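Local coordinates for protein toxin 2A (Paenibacillus larvae, PDB 5URP) that acts as an ADP-ribosyltransferase virulence factor, probably transferring ADP-ribose from NAD+ to a protein of the host, at residues A[95-100]-A[168-173]; A[151-156]-A[189-194]; A[69-74]-A[143-148]. One frame throughout, in Å; residues are numbered along the deposited sequence.

Contact 1 of 3, residues A[95-100]-A[168-173]; sequences TKLKDS and LKIPKG
Carbonyl groups are the flat partners here, chiefly those of Leu-97, Lys-98 and Gly-173, and no aromatic ring takes part. Leu-97 O receives Gly-173 N at 2.8 Å, in a fairly straight bond (159°) whose donor stands only 18° from the carbonyl plane. Lys-98 O is covered by the extended chain of Lys-172, with CD and CE both 3.2 Å away, so methylenes rather than the ammonium group make the closest approach. In the mirror role, Lys-96 bends over Gly-173 O, its CG and CE each 3.3 Å off. Long aliphatic stems suit these exposed positions, since their methylenes can lie over a carbonyl while the chain carries its charge to the end. Gly-173 turns the chain with a positive phi, a conformation in which a CB would press on the preceding carbonyl oxygen. Farther along, Ser-100 uses its short hydroxyl to accept Lys-172 N at OG (2.9 Å). Beneath this polar layer, Leu-97 CD1 meets Ile-170 CG2 at a tight 3.4 Å, the two side chains crossing near a right angle; Ile-170 CG2 lies opposite its own backbone N, which turns that methyl to the leucine. Leu-97 also packs on Trp-36 of helix 30-45. The arrangement is that of loops flanking a pair of antiparallel neighbours, strands 101-107 and 164-170, at one border of the mixed sheet of the ADP-ribosyltransferase fold.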
loop_
_atom_site.group_PDB
_atom_site.type_symbol
_atom_site.label_atom_id
_atom_site.label_comp_id
_atom_site.label_asym_id
_atom_site.label_seq_id
_atom_site.Cartn_x
_atom_site.Cartn_y
_atom_site.Cartn_z
ATOM N N THR A 95 5.827 2.143 15.569
ATOM C CA THR A 95 6.846 2.850 14.822
ATOM C C THR A 95 6.255 4.110 14.215
ATOM O O THR A 95 5.045 4.284 14.122
ATOM C CB THR A 95 7.500 1.925 13.795
ATOM O OG1 THR A 95 8.708 2.533 13.279
ATOM C CG2 THR A 95 6.490 1.558 12.706
ATOM N N LYS A 96 7.145 5.037 13.912
ATOM C CA LYS A 96 6.799 6.373 13.459
ATOM C C LYS A 96 7.889 6.775 12.481
ATOM O O LYS A 96 9.072 6.589 12.778
ATOM C CB LYS A 96 6.741 7.371 14.637
ATOM C CG LYS A 96 5.353 7.766 15.084
ATOM C CD LYS A 96 5.396 8.934 16.042
ATOM C CE LYS A 96 4.037 9.558 16.198
ATOM N NZ LYS A 96 3.266 8.847 17.256
ATOM N N LEU A 97 7.505 7.325 11.339
ATOM C CA LEU A 97 8.502 7.731 10.355
ATOM C C LEU A 97 9.274 8.935 10.860
ATOM O O LEU A 97 8.676 9.915 11.305
ATOM C CB LEU A 97 7.856 8.090 9.021
ATOM C CG LEU A 97 7.216 6.921 8.285
ATOM C CD1 LEU A 97 6.629 7.447 6.984
ATOM C CD2 LEU A 97 8.237 5.808 8.051
ATOM N N LYS A 98 10.606 8.857 10.753
ATOM C CA LYS A 98 11.460 10.008 11.021
ATOM C C LYS A 98 11.396 11.037 9.897
ATOM O O LYS A 98 11.536 12.233 10.153
ATOM C CB LYS A 98 12.917 9.558 11.226
ATOM C CG LYS A 98 13.857 10.706 11.610
ATOM C CD LYS A 98 15.254 10.229 11.992
ATOM C CE LYS A 98 16.273 11.374 11.895
ATOM N NZ LYS A 98 17.553 11.126 12.646
ATOM N N ASP A 99 11.187 10.600 8.657
ATOM C CA ASP A 99 11.108 11.502 7.516
ATOM C C ASP A 99 9.835 11.205 6.745
ATOM O O ASP A 99 9.361 10.074 6.749
ATOM C CB ASP A 99 12.285 11.336 6.547
ATOM C CG ASP A 99 13.610 11.109 7.244
ATOM O OD1 ASP A 99 14.125 12.073 7.842
ATOM O OD2 ASP A 99 14.150 9.970 7.148
ATOM N N SER A 100 9.334 12.195 6.003
ATOM C CA SER A 100 8.253 11.894 5.076
ATOM C C SER A 100 8.814 11.093 3.908
ATOM O O SER A 100 9.958 11.295 3.496
ATOM C CB SER A 100 7.591 13.147 4.541
ATOM O OG SER A 100 7.226 14.010 5.632
ATOM N N LEU A 168 2.118 7.346 -3.205
ATOM C CA LEU A 168 1.505 7.786 -1.952
ATOM C C LEU A 168 2.542 8.465 -1.079
ATOM O O LEU A 168 3.600 7.901 -0.812
ATOM C CB LEU A 168 0.904 6.567 -1.245
ATOM C CG LEU A 168 0.179 6.768 0.050
ATOM C CD1 LEU A 168 -1.125 7.469 -0.254
ATOM C CD2 LEU A 168 -0.063 5.410 0.668
ATOM N N LYS A 169 2.234 9.670 -0.593
ATOM C CA LYS A 169 3.141 10.368 0.301
ATOM C C LYS A 169 2.712 10.074 1.730
ATOM O O LYS A 169 1.532 10.208 2.048
ATOM C CB LYS A 169 3.111 11.875 0.041
ATOM C CG LYS A 169 3.476 12.252 -1.383
ATOM C CD LYS A 169 3.192 13.713 -1.679
ATOM C CE LYS A 169 3.510 14.064 -3.123
ATOM N NZ LYS A 169 3.072 15.443 -3.477
ATOM N N ILE A 170 3.644 9.623 2.562
ATOM C CA ILE A 170 3.381 9.343 3.974
ATOM C C ILE A 170 4.081 10.434 4.778
ATOM O O ILE A 170 5.297 10.600 4.638
ATOM C CB ILE A 170 3.898 7.966 4.431
ATOM C CG1 ILE A 170 3.431 6.831 3.544
ATOM C CG2 ILE A 170 3.407 7.665 5.840
ATOM C CD1 ILE A 170 4.193 5.560 3.845
ATOM N N PRO A 171 3.380 11.170 5.644
ATOM C CA PRO A 171 4.030 12.269 6.363
ATOM C C PRO A 171 4.931 11.800 7.492
ATOM O O PRO A 171 4.719 10.752 8.103
ATOM C CB PRO A 171 2.847 13.065 6.929
ATOM C CG PRO A 171 1.729 12.081 7.043
ATOM C CD PRO A 171 1.919 11.144 5.848
ATOM N N LYS A 172 5.941 12.616 7.784
ATOM C CA LYS A 172 6.777 12.366 8.944
ATOM C C LYS A 172 5.882 12.220 10.169
ATOM O O LYS A 172 4.884 12.933 10.310
ATOM C CB LYS A 172 7.780 13.514 9.135
ATOM C CG LYS A 172 8.545 13.498 10.482
ATOM C CD LYS A 172 9.487 14.676 10.567
ATOM C CE LYS A 172 10.319 14.626 11.838
ATOM N NZ LYS A 172 11.549 15.408 11.631
ATOM N N GLY A 173 6.252 11.295 11.052
ATOM C CA GLY A 173 5.440 10.987 12.215
ATOM C C GLY A 173 4.339 9.981 11.949
ATOM O O GLY A 173 3.653 9.564 12.896
#

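Contact 2 of 3, residues A[151-156]-A[189-194]; sequences TSLVNG and LEMLLP
With chi1 at 71°, Thr-151 places OG1 between its backbone N and carbonyl carbon, on a course to Met-191 O, while Met-191 turns CG beside its own backbone N and curls through chi2 and chi3 to lay its thioether against Leu-153. The frame is an antiparallel strand pair: Thr-151 and Met-191 form a hydrogen-bonded pair, Ser-152 and Glu-190 the non-hydrogen-bonded one beside it. In sequence, strand 149-152 carries Ser-Thr-Ser (150-152), and Gln-X-Glu (188-190) leads into strand 190-193, consistent with the signature motifs of C3-like ADP-ribosyltransferases, whose Gln-X-Glu glutamate is catalytic.

Met-191 O takes two donors from opposite faces of its plane, Thr-151 N at 3.0 Å and Thr-151 OG1 at 2.9 Å, which should hold the threonine hydroxyl firmly in this buried place. The return bond, from Met-191 N to Thr-151 O (2.8 Å), arrives well above the carbonyl plane, and Glu-190 CA adds a CA-H...O contact to the same oxygen. One residue past the strand, Leu-153 N gives a straighter bond (165°) to Leu-189 O. Ser-152 OG accepts Val-154 N at 3.2 Å, an ST turn that bends the chain out of the sheet; this OG is also bonded to Gln-188 O. Leucine, valine and methionine fill the interior around them: Leu-153 CD2 rests 3.5 Å from Met-191 CG, and Leu-189 CD1 sits in the fork of Val-154, 4.1 Å from both CG1 and CG2. Glu-190 points to the other face of the sheet from Met-191, where its OE2 is bonded to Ser-150 OG and its OE1 to O2 of a glycerol, probably from the crystallisation liquor.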
loop_
_atom_site.group_PDB
_atom_site.type_symbol
_atom_site.label_atom_id
_atom_site.label_comp_id
_atom_site.label_asym_id
_atom_site.label_seq_id
_atom_site.Cartn_x
_atom_site.Cartn_y
_atom_site.Cartn_z
ATOM N N THR A 151 2.554 -1.365 0.594
ATOM C CA THR A 151 3.169 -0.484 -0.383
ATOM C C THR A 151 4.647 -0.838 -0.436
ATOM O O THR A 151 5.116 -1.677 0.332
ATOM C CB THR A 151 3.006 0.990 0.002
ATOM O OG1 THR A 151 3.839 1.284 1.121
ATOM C CG2 THR A 151 1.559 1.307 0.338
ATOM N N SER A 152 5.382 -0.226 -1.363
ATOM C CA SER A 152 6.815 -0.462 -1.503
ATOM C C SER A 152 7.582 0.850 -1.529
ATOM O O SER A 152 7.120 1.864 -2.076
ATOM C CB SER A 152 7.135 -1.247 -2.808
ATOM O OG SER A 152 8.534 -1.487 -2.930
ATOM N N LEU A 153 8.807 0.811 -0.997
ATOM C CA LEU A 153 9.695 1.966 -1.084
ATOM C C LEU A 153 10.151 2.247 -2.505
ATOM O O LEU A 153 10.634 3.347 -2.792
ATOM C CB LEU A 153 10.927 1.766 -0.207
ATOM C CG LEU A 153 10.760 1.840 1.296
ATOM C CD1 LEU A 153 12.118 1.564 1.935
ATOM C CD2 LEU A 153 10.246 3.214 1.702
ATOM N N VAL A 154 10.050 1.269 -3.391
ATOM C CA VAL A 154 10.434 1.506 -4.774
ATOM C C VAL A 154 9.265 1.171 -5.690
ATOM O O VAL A 154 8.346 0.405 -5.360
ATOM C CB VAL A 154 11.702 0.733 -5.218
ATOM C CG1 VAL A 154 12.892 1.227 -4.456
ATOM C CG2 VAL A 154 11.503 -0.739 -5.092
ATOM N N ASN A 155 9.343 1.740 -6.883
ATOM C CA ASN A 155 8.361 1.508 -7.930
ATOM C C ASN A 155 8.839 0.288 -8.710
ATOM O O ASN A 155 9.489 0.407 -9.738
ATOM C CB ASN A 155 8.235 2.744 -8.800
ATOM C CG ASN A 155 7.172 2.625 -9.834
ATOM O OD1 ASN A 155 6.386 1.678 -9.857
ATOM N ND2 ASN A 155 7.157 3.586 -10.734
ATOM N N GLY A 156 8.519 -0.898 -8.169
ATOM C CA GLY A 156 9.124 -2.135 -8.648
ATOM C C GLY A 156 8.554 -2.586 -9.976
ATOM O O GLY A 156 7.485 -2.131 -10.415
ATOM N N LEU A 189 10.523 -4.818 -0.558
ATOM C CA LEU A 189 10.792 -3.541 0.125
ATOM C C LEU A 189 9.493 -2.919 0.654
ATOM O O LEU A 189 9.220 -1.733 0.467
ATOM C CB LEU A 189 11.534 -2.541 -0.762
ATOM C CG LEU A 189 12.834 -2.995 -1.430
ATOM C CD1 LEU A 189 13.670 -1.787 -1.811
ATOM C CD2 LEU A 189 13.620 -3.994 -0.614
ATOM N N GLU A 190 8.702 -3.742 1.317
ATOM C CA GLU A 190 7.342 -3.372 1.697
ATOM C C GLU A 190 7.311 -2.441 2.912
ATOM O O GLU A 190 7.956 -2.705 3.934
ATOM C CB GLU A 190 6.511 -4.613 1.997
ATOM C CG GLU A 190 5.093 -4.283 2.426
ATOM C CD GLU A 190 4.172 -5.477 2.602
ATOM O OE1 GLU A 190 4.472 -6.596 2.120
ATOM O OE2 GLU A 190 3.116 -5.277 3.236
ATOM N N MET A 191 6.538 -1.374 2.777
ATOM C CA MET A 191 6.127 -0.513 3.885
ATOM C C MET A 191 4.660 -0.837 4.145
ATOM O O MET A 191 3.813 -0.674 3.256
ATOM C CB MET A 191 6.305 0.970 3.556
ATOM C CG MET A 191 7.706 1.421 3.339
ATOM S SD MET A 191 8.714 1.398 4.832
ATOM C CE MET A 191 7.829 2.543 5.851
ATOM N N LEU A 192 4.352 -1.282 5.358
ATOM C CA LEU A 192 3.010 -1.714 5.698
ATOM C C LEU A 192 2.340 -0.611 6.498
ATOM O O LEU A 192 2.882 -0.186 7.520
ATOM C CB LEU A 192 3.065 -3.005 6.499
ATOM C CG LEU A 192 1.743 -3.629 6.925
ATOM C CD1 LEU A 192 0.831 -3.877 5.750
ATOM C CD2 LEU A 192 1.979 -4.921 7.699
ATOM N N LEU A 193 1.198 -0.154 6.027
ATOM C CA LEU A 193 0.469 0.910 6.721
ATOM C C LEU A 193 -0.738 0.310 7.432
ATOM O O LEU A 193 -1.285 -0.723 7.023
ATOM C CB LEU A 193 0.002 1.995 5.744
ATOM C CG LEU A 193 0.960 3.074 5.229
ATOM C CD1 LEU A 193 0.436 3.581 3.888
ATOM C CD2 LEU A 193 1.100 4.267 6.105
ATOM N N PRO A 194 -1.194 0.957 8.504
ATOM C CA PRO A 194 -2.329 0.449 9.269
ATOM C C PRO A 194 -3.572 0.276 8.429
ATOM O O PRO A 194 -3.750 0.936 7.401
ATOM C CB PRO A 194 -2.557 1.552 10.324
ATOM C CG PRO A 194 -1.259 2.260 10.436
ATOM C CD PRO A 194 -0.583 2.153 9.108
#

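Contact 3 of 3, residues A[69-74]-A[143-148]; sequences YLREEG and LLERGY
Leu-70, on helix 64-72, leans on the segment after strand 142-145 through CB, CG and CD1. Its CB lies 3.5 Å from Arg-146 O, CG rides over the same oxygen at 4.1 Å, and CD1 ends against Gly-147 CA and obliquely against the ring of Tyr-148, 3.8 Å from CE2. A leucine suits this spot because its branched apolar end packs against both the backbone and the Tyr-148 ring. The phenol end of Tyr-148 is bonded to Asp-89.

One residue on, Arg-71 reaches out, extended from CG to NE, to a salt bridge with Glu-145. NE meets OE1 on its syn lone pair at 3.0 Å, whereas NH1 to OE2 is weak at 3.5 Å; the pairing is lopsided, and the guanidinium and carboxylate planes stand 54° apart. Glu-145, bent at chi2 (55°), also brings OE1 back to Gly-147 N, which approaches on the anti side at 3.0 Å. Two donors thus grip one buried carboxylate oxygen. That grip probably favours the ionised form of Glu-145 and fixes its rotation, making it a link from the Gly-147 backbone to the helix.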
loop_
_atom_site.group_PDB
_atom_site.type_symbol
_atom_site.label_atom_id
_atom_site.label_comp_id
_atom_site.label_asym_id
_atom_site.label_seq_id
_atom_site.Cartn_x
_atom_site.Cartn_y
_atom_site.Cartn_z
ATOM N N TYR A 69 -11.180 -10.201 4.581
ATOM C CA TYR A 69 -12.002 -10.238 5.780
ATOM C C TYR A 69 -12.304 -8.823 6.258
ATOM O O TYR A 69 -13.452 -8.476 6.535
ATOM C CB TYR A 69 -11.261 -11.046 6.843
ATOM C CG TYR A 69 -11.894 -11.079 8.200
ATOM C CD1 TYR A 69 -12.937 -11.945 8.476
ATOM C CD2 TYR A 69 -11.422 -10.276 9.219
ATOM C CE1 TYR A 69 -13.505 -11.985 9.731
ATOM C CE2 TYR A 69 -11.977 -10.311 10.466
ATOM C CZ TYR A 69 -13.016 -11.164 10.724
ATOM O OH TYR A 69 -13.583 -11.207 11.977
ATOM N N LEU A 70 -11.283 -7.972 6.294
ATOM C CA LEU A 70 -11.483 -6.609 6.781
ATOM C C LEU A 70 -12.368 -5.801 5.834
ATOM O O LEU A 70 -13.181 -4.983 6.272
ATOM C CB LEU A 70 -10.127 -5.935 6.948
ATOM C CG LEU A 70 -9.272 -6.359 8.135
ATOM C CD1 LEU A 70 -7.879 -5.801 7.978
ATOM C CD2 LEU A 70 -9.895 -5.838 9.452
ATOM N N ARG A 71 -12.217 -6.009 4.528
ATOM C CA ARG A 71 -13.009 -5.276 3.544
ATOM C C ARG A 71 -14.458 -5.737 3.508
ATOM O O ARG A 71 -15.361 -4.924 3.261
ATOM C CB ARG A 71 -12.393 -5.449 2.150
ATOM C CG ARG A 71 -11.147 -4.646 1.862
ATOM C CD ARG A 71 -10.496 -5.167 0.571
ATOM N NE ARG A 71 -9.527 -4.247 -0.017
ATOM C CZ ARG A 71 -8.795 -4.523 -1.097
ATOM N NH1 ARG A 71 -7.937 -3.628 -1.575
ATOM N NH2 ARG A 71 -8.919 -5.698 -1.705
ATOM N N GLU A 72 -14.708 -7.029 3.731
ATOM C CA GLU A 72 -16.015 -7.631 3.480
ATOM C C GLU A 72 -16.799 -7.981 4.736
ATOM O O GLU A 72 -18.023 -7.831 4.746
ATOM C CB GLU A 72 -15.849 -8.904 2.638
ATOM C CG GLU A 72 -15.245 -8.656 1.251
ATOM C CD GLU A 72 -15.267 -9.888 0.354
ATOM O OE1 GLU A 72 -15.474 -11.009 0.867
ATOM O OE2 GLU A 72 -15.076 -9.728 -0.869
ATOM N N GLU A 73 -16.141 -8.476 5.781
ATOM C CA GLU A 73 -16.810 -8.943 6.993
ATOM C C GLU A 73 -16.627 -8.009 8.171
ATOM O O GLU A 73 -17.581 -7.762 8.914
ATOM C CB GLU A 73 -16.286 -10.328 7.399
ATOM C CG GLU A 73 -16.285 -11.371 6.293
ATOM C CD GLU A 73 -17.679 -11.752 5.849
ATOM O OE1 GLU A 73 -18.657 -11.223 6.424
ATOM O OE2 GLU A 73 -17.796 -12.586 4.926
ATOM N N GLY A 74 -15.423 -7.490 8.353
ATOM C CA GLY A 74 -15.116 -6.650 9.482
ATOM C C GLY A 74 -14.893 -7.448 10.756
ATOM O O GLY A 74 -15.265 -8.614 10.884
ATOM N N LEU A 143 -10.050 8.554 -0.065
ATOM C CA LEU A 143 -10.326 7.123 -0.070
ATOM C C LEU A 143 -9.976 6.538 1.298
ATOM O O LEU A 143 -9.173 7.102 2.049
ATOM C CB LEU A 143 -9.549 6.390 -1.163
ATOM C CG LEU A 143 -9.819 6.779 -2.628
ATOM C CD1 LEU A 143 -9.078 5.850 -3.577
ATOM C CD2 LEU A 143 -11.278 6.761 -2.952
ATOM N N LEU A 144 -10.644 5.436 1.641
ATOM C CA LEU A 144 -10.471 4.748 2.919
ATOM C C LEU A 144 -10.251 3.278 2.612
ATOM O O LEU A 144 -11.116 2.637 2.009
ATOM C CB LEU A 144 -11.693 4.930 3.831
ATOM C CG LEU A 144 -11.841 3.982 5.030
ATOM C CD1 LEU A 144 -10.748 4.236 5.997
ATOM C CD2 LEU A 144 -13.212 4.158 5.691
ATOM N N GLU A 145 -9.096 2.749 3.001
ATOM C CA GLU A 145 -8.761 1.346 2.787
ATOM C C GLU A 145 -9.021 0.556 4.063
ATOM O O GLU A 145 -8.331 0.750 5.067
ATOM C CB GLU A 145 -7.305 1.214 2.350
ATOM C CG GLU A 145 -6.839 -0.212 2.187
ATOM C CD GLU A 145 -7.708 -1.019 1.239
ATOM O OE1 GLU A 145 -8.210 -2.090 1.658
ATOM O OE2 GLU A 145 -7.880 -0.588 0.078
ATOM N N ARG A 146 -9.992 -0.359 4.007
ATOM C CA ARG A 146 -10.350 -1.146 5.181
ATOM C C ARG A 146 -9.343 -2.244 5.507
ATOM O O ARG A 146 -9.175 -2.575 6.677
ATOM C CB ARG A 146 -11.746 -1.723 4.988
ATOM C CG ARG A 146 -12.768 -0.568 4.904
ATOM C CD ARG A 146 -14.221 -0.965 5.030
ATOM N NE ARG A 146 -15.073 0.135 4.574
ATOM C CZ ARG A 146 -16.360 0.279 4.872
ATOM N NH1 ARG A 146 -16.977 -0.597 5.657
ATOM N NH2 ARG A 146 -17.025 1.321 4.388
ATOM N N GLY A 147 -8.683 -2.848 4.501
ATOM C CA GLY A 147 -7.600 -3.770 4.798
ATOM C C GLY A 147 -6.339 -3.038 5.197
ATOM O O GLY A 147 -6.285 -1.816 5.216
ATOM N N TYR A 148 -5.279 -3.797 5.496
ATOM C CA TYR A 148 -3.972 -3.165 5.581
ATOM C C TYR A 148 -3.526 -2.683 4.199
ATOM O O TYR A 148 -3.952 -3.194 3.160
ATOM C CB TYR A 148 -2.940 -4.131 6.175
ATOM C CG TYR A 148 -3.274 -4.540 7.584
ATOM C CD1 TYR A 148 -2.968 -3.710 8.677
ATOM C CD2 TYR A 148 -3.950 -5.717 7.825
ATOM C CE1 TYR A 148 -3.304 -4.096 9.970
ATOM C CE2 TYR A 148 -4.303 -6.106 9.096
ATOM C CZ TYR A 148 -3.985 -5.295 10.169
ATOM O OH TYR A 148 -4.365 -5.742 11.390
#

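In the fold
Contact 2 is wholly buried near the middle of the chain, whereas contact 1 is only partly buried and contact 3 mixes buried residues with two exposed arginines. Contact 1 reaches the five-stranded sheet at the end of strand 164-170 and the loop leading into edge strand 101-107, contact 3 at the opposite edge strand 142-145; their nearest atoms are about 8 Å apart. Contact 2, in the three-stranded sheet, bridges them by packing: Met-191 and Leu-193 lie on the apolar side chains of contact 1, while Leu-192 rests on Tyr-148 of contact 3. Chemistry follows place: regular strand pairing at the centre, loop bonds under lysine stems at one border, and a salt bridge tying a helix to a turn at the other.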